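Local coordinates for effector protein B, substrate of the Dot/Icm secretion system (Legionella drancourtii, PDB 4JVS) that probably acts as a GTPase-activating protein, speeding GTP hydrolysis on a small GTPase of the host through its LepB-type GAP domain, at residues Ser119-His124 and Leu136-Tyr141; Ala111-Tyr116 and Gly243-Thr248; Pro23-Met28 and Thr55-Phe60. All blocks are in the same frame, centred on the assembly; numbering follows the deposited sequence.

Interaction 1: residues Ser119-His124 and Leu136-Tyr141; sequences SVILRH and LRFAPY. With GDP (guanosine-5'-diphosphate), chain D; AF3 (aluminum fluoride), chain E.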
loop_
_atom_site.group_PDB
_atom_site.type_symbol
_atom_site.label_atom_id
_atom_site.label_comp_id
_atom_site.label_asym_id
_atom_site.label_seq_id
_atom_site.Cartn_x
_atom_site.Cartn_y
_atom_site.Cartn_z
ATOM N N SER A 119 -10.341 1.126 -13.817
ATOM C CA SER A 119 -9.310 2.158 -13.907
ATOM C C SER A 119 -9.203 3.042 -12.656
ATOM O O SER A 119 -8.150 3.618 -12.375
ATOM C CB SER A 119 -9.534 3.035 -15.142
ATOM O OG SER A 119 -9.045 2.404 -16.311
ATOM N N VAL A 120 -10.292 3.165 -11.914
ATOM C CA VAL A 120 -10.246 3.909 -10.662
ATOM C C VAL A 120 -9.519 3.085 -9.580
ATOM O O VAL A 120 -8.648 3.589 -8.863
ATOM C CB VAL A 120 -11.651 4.284 -10.193
ATOM C CG1 VAL A 120 -11.568 5.258 -9.058
ATOM C CG2 VAL A 120 -12.430 4.881 -11.346
ATOM N N ILE A 121 -9.886 1.815 -9.481
ATOM C CA ILE A 121 -9.194 0.879 -8.625
ATOM C C ILE A 121 -7.699 0.897 -8.958
ATOM O O ILE A 121 -6.860 1.101 -8.066
ATOM C CB ILE A 121 -9.788 -0.537 -8.783
ATOM C CG1 ILE A 121 -11.269 -0.526 -8.377
ATOM C CG2 ILE A 121 -9.015 -1.548 -7.947
ATOM C CD1 ILE A 121 -12.076 -1.729 -8.843
ATOM N N LEU A 122 -7.373 0.716 -10.241
ATOM C CA LEU A 122 -5.983 0.761 -10.698
ATOM C C LEU A 122 -5.251 2.025 -10.245
ATOM O O LEU A 122 -4.147 1.947 -9.696
ATOM C CB LEU A 122 -5.913 0.662 -12.210
ATOM C CG LEU A 122 -4.492 0.655 -12.767
ATOM C CD1 LEU A 122 -3.771 -0.597 -12.276
ATOM C CD2 LEU A 122 -4.487 0.757 -14.300
ATOM N N ARG A 123 -5.861 3.167 -10.417
ATOM C CA ARG A 123 -5.305 4.391 -9.912
ATOM C C ARG A 123 -5.165 4.421 -8.429
ATOM O O ARG A 123 -4.257 4.989 -7.916
ATOM C CB ARG A 123 -6.204 5.529 -10.295
ATOM C CG ARG A 123 -6.017 6.064 -11.639
ATOM C CD ARG A 123 -7.099 7.033 -11.852
ATOM N NE ARG A 123 -7.135 7.623 -13.173
ATOM C CZ ARG A 123 -8.106 7.425 -14.052
ATOM N NH1 ARG A 123 -8.083 8.026 -15.209
ATOM N NH2 ARG A 123 -9.107 6.637 -13.780
ATOM N N HIS A 124 -6.105 3.844 -7.729
ATOM C CA HIS A 124 -6.084 3.877 -6.274
ATOM C C HIS A 124 -4.947 3.070 -5.680
ATOM O O HIS A 124 -4.291 3.508 -4.730
ATOM C CB HIS A 124 -7.409 3.378 -5.708
ATOM C CG HIS A 124 -8.429 4.456 -5.529
ATOM N ND1 HIS A 124 -8.088 5.783 -5.390
ATOM C CD2 HIS A 124 -9.781 4.407 -5.480
ATOM C CE1 HIS A 124 -9.187 6.507 -5.266
ATOM N NE2 HIS A 124 -10.227 5.696 -5.315
ATOM N N LEU A 136 -2.273 6.333 -0.548
ATOM C CA LEU A 136 -3.519 6.510 0.190
ATOM C C LEU A 136 -4.289 5.204 0.076
ATOM O O LEU A 136 -4.591 4.745 -1.028
ATOM C CB LEU A 136 -4.326 7.689 -0.361
ATOM C CG LEU A 136 -4.094 9.029 0.343
ATOM C CD1 LEU A 136 -2.631 9.448 0.291
ATOM C CD2 LEU A 136 -4.979 10.107 -0.219
ATOM N N ARG A 137 -4.577 4.604 1.226
ATOM C CA ARG A 137 -5.173 3.271 1.309
ATOM C C ARG A 137 -6.473 3.073 0.554
ATOM O O ARG A 137 -7.357 3.939 0.554
ATOM C CB ARG A 137 -5.404 2.881 2.765
ATOM C CG ARG A 137 -4.150 2.553 3.511
ATOM C CD ARG A 137 -4.495 1.926 4.829
ATOM N NE ARG A 137 -3.293 1.464 5.493
ATOM C CZ ARG A 137 -2.667 0.341 5.183
ATOM N NH1 ARG A 137 -3.133 -0.433 4.217
ATOM N NH2 ARG A 137 -1.569 0.001 5.835
ATOM N N PHE A 138 -6.574 1.907 -0.080
ATOM C CA PHE A 138 -7.791 1.485 -0.754
ATOM C C PHE A 138 -7.995 0.003 -0.427
ATOM O O PHE A 138 -8.028 -0.855 -1.311
ATOM C CB PHE A 138 -7.672 1.724 -2.256
ATOM C CG PHE A 138 -8.970 1.644 -2.983
ATOM C CD1 PHE A 138 -10.056 2.410 -2.578
ATOM C CD2 PHE A 138 -9.115 0.814 -4.082
ATOM C CE1 PHE A 138 -11.276 2.342 -3.261
ATOM C CE2 PHE A 138 -10.323 0.743 -4.763
ATOM C CZ PHE A 138 -11.403 1.511 -4.351
ATOM N N ALA A 139 -8.134 -0.273 0.868
ATOM C CA ALA A 139 -8.127 -1.629 1.409
ATOM C C ALA A 139 -9.176 -2.617 0.865
ATOM O O ALA A 139 -8.906 -3.822 0.801
ATOM C CB ALA A 139 -8.180 -1.577 2.935
ATOM N N PRO A 140 -10.381 -2.136 0.487
ATOM C CA PRO A 140 -11.333 -3.180 0.100
ATOM C C PRO A 140 -11.012 -3.877 -1.216
ATOM O O PRO A 140 -11.646 -4.898 -1.505
ATOM C CB PRO A 140 -12.659 -2.418 -0.006
ATOM C CG PRO A 140 -12.476 -1.214 0.868
ATOM C CD PRO A 140 -11.055 -0.834 0.652
ATOM N N TYR A 141 -10.055 -3.357 -1.990
ATOM C CA TYR A 141 -9.717 -3.984 -3.267
ATOM C C TYR A 141 -8.329 -4.621 -3.337
ATOM O O TYR A 141 -7.987 -5.231 -4.344
ATOM C CB TYR A 141 -9.950 -3.026 -4.438
ATOM C CG TYR A 141 -11.388 -3.004 -4.901
ATOM C CD1 TYR A 141 -11.873 -3.966 -5.783
ATOM C CD2 TYR A 141 -12.269 -2.033 -4.444
ATOM C CE1 TYR A 141 -13.199 -3.957 -6.205
ATOM C CE2 TYR A 141 -13.600 -2.009 -4.857
ATOM C CZ TYR A 141 -14.058 -2.973 -5.736
ATOM O OH TYR A 141 -15.376 -2.944 -6.136
HETATM P PB GDP D . 0.888 -1.833 7.444
HETATM O O1B GDP D . 0.508 -2.378 6.058
HETATM O O2B GDP D . 2.207 -1.050 7.291
HETATM O O3B GDP D . 0.986 -2.939 8.465
HETATM O O3A GDP D . -0.260 -0.853 7.883
HETATM P PA GDP D . -0.182 0.028 9.185
HETATM O O1A GDP D . -0.100 1.489 8.819
HETATM O O2A GDP D . 1.013 -0.318 10.020
HETATM O "O5'" GDP D . -1.509 -0.303 9.944
HETATM C "C5'" GDP D . -2.075 0.787 10.567
HETATM C "C4'" GDP D . -3.578 0.840 10.439
HETATM O "O4'" GDP D . -4.217 -0.173 11.184
HETATM C "C3'" GDP D . -3.860 2.147 11.063
HETATM O "O3'" GDP D . -4.263 3.059 10.113
HETATM C "C2'" GDP D . -4.806 1.859 12.166
HETATM O "O2'" GDP D . -6.100 2.224 11.842
HETATM C "C1'" GDP D . -4.669 0.386 12.388
HETATM N N9 GDP D . -3.841 -0.020 13.530
HETATM C C8 GDP D . -2.510 -0.256 13.537
HETATM N N7 GDP D . -2.085 -0.633 14.746
HETATM C C5 GDP D . -3.134 -0.667 15.576
HETATM C C6 GDP D . -3.277 -0.995 16.990
HETATM O O6 GDP D . -2.320 -1.325 17.674
HETATM N N1 GDP D . -4.550 -0.914 17.549
HETATM C C2 GDP D . -5.722 -0.537 16.830
HETATM N N2 GDP D . -7.010 -0.482 17.466
HETATM N N3 GDP D . -5.594 -0.233 15.516
HETATM C C4 GDP D . -4.272 -0.287 14.842
HETATM AL AL AF3 E . 0.494 -2.169 4.434
HETATM F F1 AF3 E . 1.096 -3.687 4.056
HETATM F F2 AF3 E . 1.651 -1.205 5.146
HETATM F F3 AF3 E . -0.684 -1.406 3.516
HETATM O O HOH W 1 1.994 -1.619 2.785
#
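Fluorine F3 of the aluminum fluoride is gripped by both terminal nitrogens of Arg137 and by a water: NH1 lies 2.7 Å from F3 and NH2 2.9 Å, both weak, bent bonds. NH2 also donates to GDP O1B (3.2 Å, N-H...O angle 150°). A GAP side chain reaching a nucleotide and fluoride that are also bound by another protein chain is consistent with an arginine finger. The aluminium carries GDP O1B and the water as further ligands, as expected of a mimic of the hydrolysis transition state. The Arg137 side chain leaves the backbone away from helix 118-124 and runs extended from CG to NE toward the nucleotide, while the next residue, Phe138, turns back onto that helix. Its CG is anti to the backbone N (chi1 -166°), and CD2 of the His124 imidazole sits over the ring, 3.3 Å above its plane and near its centre. The two rings are oblique, with planes at 48°; His124 NE2 binds Glu252. Ile121 crosses Phe138 at about a right angle, its CG1 at the edge of the ring. Its outermost carbon, CD1, covers a face of Tyr141, 3.6 Å above the plane and shifted toward CE1.

Interaction 2: residues Ala111-Tyr116 and Gly243-Thr248; sequences AYIAHY and GDQLAT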
loop_
_atom_site.group_PDB
_atom_site.type_symbol
_atom_site.label_atom_id
_atom_site.label_comp_id
_atom_site.label_asym_id
_atom_site.label_seq_id
_atom_site.Cartn_x
_atom_site.Cartn_y
_atom_site.Cartn_z
ATOM N N ALA A 111 -15.186 1.631 1.950
ATOM C CA ALA A 111 -16.066 0.497 2.015
ATOM C C ALA A 111 -16.120 -0.139 0.657
ATOM O O ALA A 111 -15.877 0.493 -0.323
ATOM C CB ALA A 111 -17.436 0.925 2.462
ATOM N N TYR A 112 -16.373 -1.421 0.605
ATOM C CA TYR A 112 -16.370 -2.070 -0.661
ATOM C C TYR A 112 -17.563 -1.612 -1.393
ATOM O O TYR A 112 -18.641 -1.658 -0.898
ATOM C CB TYR A 112 -16.425 -3.560 -0.485
ATOM C CG TYR A 112 -16.544 -4.302 -1.752
ATOM C CD1 TYR A 112 -17.751 -4.745 -2.194
ATOM C CD2 TYR A 112 -15.463 -4.561 -2.493
ATOM C CE1 TYR A 112 -17.871 -5.414 -3.366
ATOM C CE2 TYR A 112 -15.570 -5.235 -3.656
ATOM C CZ TYR A 112 -16.780 -5.649 -4.085
ATOM O OH TYR A 112 -16.867 -6.326 -5.255
ATOM N N ILE A 113 -17.340 -1.162 -2.603
ATOM C CA ILE A 113 -18.386 -0.800 -3.486
ATOM C C ILE A 113 -18.114 -1.652 -4.668
ATOM O O ILE A 113 -17.036 -1.667 -5.170
ATOM C CB ILE A 113 -18.299 0.670 -3.833
ATOM C CG1 ILE A 113 -19.172 1.462 -2.906
ATOM C CG2 ILE A 113 -18.850 0.906 -5.188
ATOM C CD1 ILE A 113 -18.431 2.104 -1.786
ATOM N N ALA A 114 -19.082 -2.425 -5.082
ATOM C CA ALA A 114 -18.849 -3.363 -6.183
ATOM C C ALA A 114 -18.854 -2.625 -7.511
ATOM O O ALA A 114 -18.453 -3.163 -8.543
ATOM C CB ALA A 114 -19.891 -4.453 -6.183
ATOM N N HIS A 115 -19.300 -1.378 -7.474
ATOM C CA HIS A 115 -19.518 -0.609 -8.679
ATOM C C HIS A 115 -18.320 0.233 -9.090
ATOM O O HIS A 115 -18.430 1.038 -10.009
ATOM C CB HIS A 115 -20.738 0.270 -8.479
ATOM C CG HIS A 115 -21.915 -0.471 -7.927
ATOM N ND1 HIS A 115 -22.650 -1.365 -8.674
ATOM C CD2 HIS A 115 -22.474 -0.463 -6.697
ATOM C CE1 HIS A 115 -23.619 -1.865 -7.932
ATOM N NE2 HIS A 115 -23.535 -1.336 -6.727
ATOM N N TYR A 116 -17.180 0.055 -8.424
ATOM C CA TYR A 116 -15.971 0.786 -8.800
ATOM C C TYR A 116 -15.536 0.433 -10.220
ATOM O O TYR A 116 -15.578 -0.727 -10.609
ATOM C CB TYR A 116 -14.826 0.498 -7.819
ATOM C CG TYR A 116 -14.629 1.579 -6.781
ATOM C CD1 TYR A 116 -14.128 2.818 -7.141
ATOM C CD2 TYR A 116 -14.941 1.363 -5.443
ATOM C CE1 TYR A 116 -13.950 3.814 -6.210
ATOM C CE2 TYR A 116 -14.762 2.358 -4.499
ATOM C CZ TYR A 116 -14.267 3.587 -4.894
ATOM O OH TYR A 116 -14.077 4.600 -3.982
ATOM N N GLY A 243 -24.363 3.150 5.373
ATOM C CA GLY A 243 -23.964 4.543 5.440
ATOM C C GLY A 243 -22.523 4.655 5.011
ATOM O O GLY A 243 -22.155 5.555 4.260
ATOM N N ASP A 244 -21.712 3.722 5.490
ATOM C CA ASP A 244 -20.305 3.685 5.127
ATOM C C ASP A 244 -20.086 3.553 3.614
ATOM O O ASP A 244 -19.232 4.233 3.042
ATOM C CB ASP A 244 -19.598 2.544 5.850
ATOM C CG ASP A 244 -19.225 2.896 7.277
ATOM O OD1 ASP A 244 -19.580 4.002 7.742
ATOM O OD2 ASP A 244 -18.586 2.049 7.941
ATOM N N GLN A 245 -20.848 2.667 2.976
ATOM C CA GLN A 245 -20.798 2.511 1.528
ATOM C C GLN A 245 -21.173 3.832 0.838
ATOM O O GLN A 245 -20.526 4.261 -0.131
ATOM C CB GLN A 245 -21.729 1.377 1.076
ATOM C CG GLN A 245 -21.056 0.018 0.876
ATOM C CD GLN A 245 -22.055 -1.124 0.652
ATOM O OE1 GLN A 245 -23.229 -1.019 1.009
ATOM N NE2 GLN A 245 -21.587 -2.216 0.060
ATOM N N LEU A 246 -22.211 4.484 1.351
ATOM C CA LEU A 246 -22.722 5.698 0.733
ATOM C C LEU A 246 -21.734 6.857 0.860
ATOM O O LEU A 246 -21.502 7.592 -0.099
ATOM C CB LEU A 246 -24.084 6.071 1.332
ATOM C CG LEU A 246 -25.310 5.217 0.986
ATOM C CD1 LEU A 246 -26.462 5.553 1.903
ATOM C CD2 LEU A 246 -25.721 5.427 -0.449
ATOM N N ALA A 247 -21.156 7.005 2.052
ATOM C CA ALA A 247 -20.137 8.019 2.329
ATOM C C ALA A 247 -18.885 7.793 1.489
ATOM O O ALA A 247 -18.276 8.749 1.006
ATOM C CB ALA A 247 -19.776 8.009 3.806
ATOM N N THR A 248 -18.496 6.528 1.339
ATOM C CA THR A 248 -17.406 6.161 0.447
ATOM C C THR A 248 -17.647 6.697 -0.968
ATOM O O THR A 248 -16.733 7.225 -1.605
ATOM C CB THR A 248 -17.210 4.637 0.399
ATOM O OG1 THR A 248 -16.839 4.168 1.697
ATOM C CG2 THR A 248 -16.108 4.253 -0.590
#
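The flat amide of Gln245 meets the loop 111-116 at its edge: NE2 donates to Tyr112 O at 3.1 Å with an N-H...O angle of 161°, and the carbonyl oxygen lies only 7° out of the amide plane. The Tyr112 ring itself lies elsewhere, against Tyr141. Tyr116 brings its hydroxyl end to Thr248, whose CG2 is 4.0 Å from OH and whose side chain crosses the tyrosine at about a right angle; that OH is bonded to Glu252, and Phe230 meets the ring. Thr248 links loop and helix through one hydroxyl. OG1 stands beside its own backbone N (chi1 -63°), from where it donates to Asp244 O at 2.7 Å and accepts a weak bond from Ala111 N at 3.0 Å. Asp244 O takes the Thr248 backbone N as well, and the two donors come from opposite faces of the carbonyl plane. The methyl of Ala111 lies over this first helical turn, 3.8 Å from Gln245 CA, and Ile113 sends CD1 past Thr248 CG2. The loop, between strand 110-111 and helix 118-124, thus ties the N-terminal GAP subdomain to helix 243-253 of the C-terminal one, while Leu246 turns away from the loop to pack on helix 271-280 and Leu238 of helix 235-238.

Interaction 3: residues Pro23-Met28 and Thr55-Phe60; sequences PPLLQM and TEEVNF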
loop_
_atom_site.group_PDB
_atom_site.type_symbol
_atom_site.label_atom_id
_atom_site.label_comp_id
_atom_site.label_asym_id
_atom_site.label_seq_id
_atom_site.Cartn_x
_atom_site.Cartn_y
_atom_site.Cartn_z
ATOM N N PRO A 23 29.943 10.384 -10.987
ATOM C CA PRO A 23 28.522 10.065 -10.796
ATOM C C PRO A 23 27.633 11.095 -11.478
ATOM O O PRO A 23 27.803 12.289 -11.243
ATOM C CB PRO A 23 28.344 10.143 -9.275
ATOM C CG PRO A 23 29.482 10.969 -8.785
ATOM C CD PRO A 23 30.618 10.629 -9.701
ATOM N N PRO A 24 26.706 10.637 -12.331
ATOM C CA PRO A 24 25.801 11.518 -13.068
ATOM C C PRO A 24 24.724 12.103 -12.169
ATOM O O PRO A 24 24.395 11.500 -11.150
ATOM C CB PRO A 24 25.172 10.579 -14.094
ATOM C CG PRO A 24 25.293 9.249 -13.513
ATOM C CD PRO A 24 26.558 9.233 -12.740
ATOM N N LEU A 25 24.182 13.256 -12.555
ATOM C CA LEU A 25 23.187 13.969 -11.760
ATOM C C LEU A 25 21.788 13.786 -12.334
ATOM O O LEU A 25 21.500 14.240 -13.441
ATOM C CB LEU A 25 23.521 15.460 -11.745
ATOM C CG LEU A 25 22.646 16.436 -10.958
ATOM C CD1 LEU A 25 23.045 16.451 -9.502
ATOM C CD2 LEU A 25 22.793 17.808 -11.545
ATOM N N LEU A 26 20.918 13.123 -11.587
ATOM C CA LEU A 26 19.538 12.973 -12.023
ATOM C C LEU A 26 18.824 14.310 -11.937
ATOM O O LEU A 26 18.783 14.933 -10.875
ATOM C CB LEU A 26 18.808 11.945 -11.169
ATOM C CG LEU A 26 19.469 10.578 -11.073
ATOM C CD1 LEU A 26 18.614 9.687 -10.212
ATOM C CD2 LEU A 26 19.694 9.975 -12.457
ATOM N N GLN A 27 18.261 14.740 -13.060
ATOM C CA GLN A 27 17.553 16.012 -13.126
ATOM C C GLN A 27 16.138 15.856 -13.662
ATOM O O GLN A 27 15.875 14.983 -14.497
ATOM C CB GLN A 27 18.329 17.016 -13.981
ATOM C CG GLN A 27 19.297 17.876 -13.184
ATOM C CD GLN A 27 19.883 18.999 -14.009
ATOM O OE1 GLN A 27 20.505 18.760 -15.051
ATOM N NE2 GLN A 27 19.683 20.235 -13.555
ATOM N N MET A 28 15.229 16.707 -13.224
ATOM C CA MET A 28 13.856 16.596 -13.646
ATOM C C MET A 28 13.476 17.652 -14.634
ATOM O O MET A 28 13.686 18.816 -14.437
ATOM C CB MET A 28 12.937 16.636 -12.474
ATOM C CG MET A 28 13.138 15.482 -11.546
ATOM S SD MET A 28 11.720 15.277 -10.522
ATOM C CE MET A 28 10.397 15.395 -11.693
ATOM N N THR A 55 21.222 12.107 -6.382
ATOM C CA THR A 55 19.782 12.301 -6.339
ATOM C C THR A 55 19.404 13.545 -5.555
ATOM O O THR A 55 18.253 13.705 -5.146
ATOM C CB THR A 55 19.106 11.115 -5.658
ATOM O OG1 THR A 55 19.568 11.022 -4.307
ATOM C CG2 THR A 55 19.435 9.827 -6.384
ATOM N N GLU A 56 20.379 14.423 -5.349
ATOM C CA GLU A 56 20.198 15.624 -4.529
ATOM C C GLU A 56 19.193 16.607 -5.140
ATOM O O GLU A 56 18.443 17.266 -4.424
ATOM C CB GLU A 56 21.550 16.322 -4.310
ATOM C CG GLU A 56 22.787 15.463 -4.664
ATOM C CD GLU A 56 23.015 14.296 -3.695
ATOM O OE1 GLU A 56 23.577 13.260 -4.121
ATOM O OE2 GLU A 56 22.635 14.416 -2.506
ATOM N N GLU A 57 19.174 16.701 -6.466
ATOM C CA GLU A 57 18.315 17.671 -7.140
ATOM C C GLU A 57 16.967 17.088 -7.572
ATOM O O GLU A 57 16.191 17.740 -8.286
ATOM C CB GLU A 57 19.055 18.320 -8.311
ATOM C CG GLU A 57 20.340 19.003 -7.871
ATOM C CD GLU A 57 20.851 20.024 -8.867
ATOM O OE1 GLU A 57 22.045 20.395 -8.759
ATOM O OE2 GLU A 57 20.063 20.454 -9.744
ATOM N N VAL A 58 16.694 15.868 -7.117
ATOM C CA VAL A 58 15.423 15.211 -7.386
ATOM C C VAL A 58 14.378 15.636 -6.344
ATOM O O VAL A 58 14.581 15.478 -5.143
ATOM C CB VAL A 58 15.583 13.659 -7.425
ATOM C CG1 VAL A 58 14.249 12.967 -7.671
ATOM C CG2 VAL A 58 16.572 13.256 -8.501
ATOM N N ASN A 59 13.269 16.194 -6.814
ATOM C CA ASN A 59 12.149 16.516 -5.945
ATOM C C ASN A 59 11.129 15.386 -5.955
ATOM O O ASN A 59 10.364 15.238 -6.910
ATOM C CB ASN A 59 11.493 17.821 -6.387
ATOM C CG ASN A 59 10.349 18.245 -5.480
ATOM O OD1 ASN A 59 9.692 17.425 -4.841
ATOM N ND2 ASN A 59 10.092 19.540 -5.437
ATOM N N PHE A 60 11.095 14.621 -4.870
ATOM C CA PHE A 60 10.272 13.423 -4.815
ATOM C C PHE A 60 8.771 13.682 -4.955
ATOM O O PHE A 60 8.071 12.900 -5.604
ATOM C CB PHE A 60 10.622 12.578 -3.592
ATOM C CG PHE A 60 11.939 11.881 -3.721
ATOM C CD1 PHE A 60 12.068 10.771 -4.530
ATOM C CD2 PHE A 60 13.055 12.352 -3.070
ATOM C CE1 PHE A 60 13.291 10.133 -4.665
ATOM C CE2 PHE A 60 14.271 11.722 -3.204
ATOM C CZ PHE A 60 14.391 10.618 -4.005
#
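Leu26 and Val58 form the close-packed part of this contact, with Leu26 CB 3.7 Å from Val58 CG2 and the same methyl equally near Leu26 O. Farther along the leucine, CD1 reaches Thr55 CG2 at 3.9 Å, the two side chains lying side by side and pointing the same way. Leu174 and Trp41 also pack on Leu26, so this part joins the interior between helices 34-45 and 156-177. Thr55 to Val58 make a type I beta turn, and Asn59 follows as the N-cap of helix 60-80, its OD1 accepting from Gln62 N; segment 23-28 runs past this turn-and-cap entry to the helix. Contacts on the exposed flank are looser. Glu57 lays its extended chain across Leu25 at about a right angle, OE1 3.9 Å from Leu25 CD2, a carboxylate against a hydrocarbon tip. Gln27 lies beside the same glutamate with its amide plane 88° from the carboxylate plane, and its NE2 stays 3.8 Å from Glu57 OE2 without a hydrogen bond. Met28 brings its sulfur, SD, to 3.9 Å from Asn59 O and 4.5 Å from Val58 CG1.

Overall arrangement
Interactions 1 and 2 are buried and adjoin, their centres 12 Å apart: Phe138 and Tyr116 pack edge-to-face, and the Tyr141 ring meets that of Tyr112. Helix 118-124 directly follows the loop 111-116, so the aromatic packing next to the arginine that reaches the nucleotide continues into the junction between the two GAP subdomains. Interaction 1 joins its segments by ring and aliphatic packing alone, whereas interaction 2 adds side-chain-to-backbone hydrogen bonds. Interaction 3 lies about 30 Å from interaction 1, centre to centre, and on the opposite side of the chain's centre from interaction 2; it is partly exposed, mixes aliphatic packing with loose polar side chains, has no hydrogen bond between its segments, and joins two loops of the N-terminal subdomain.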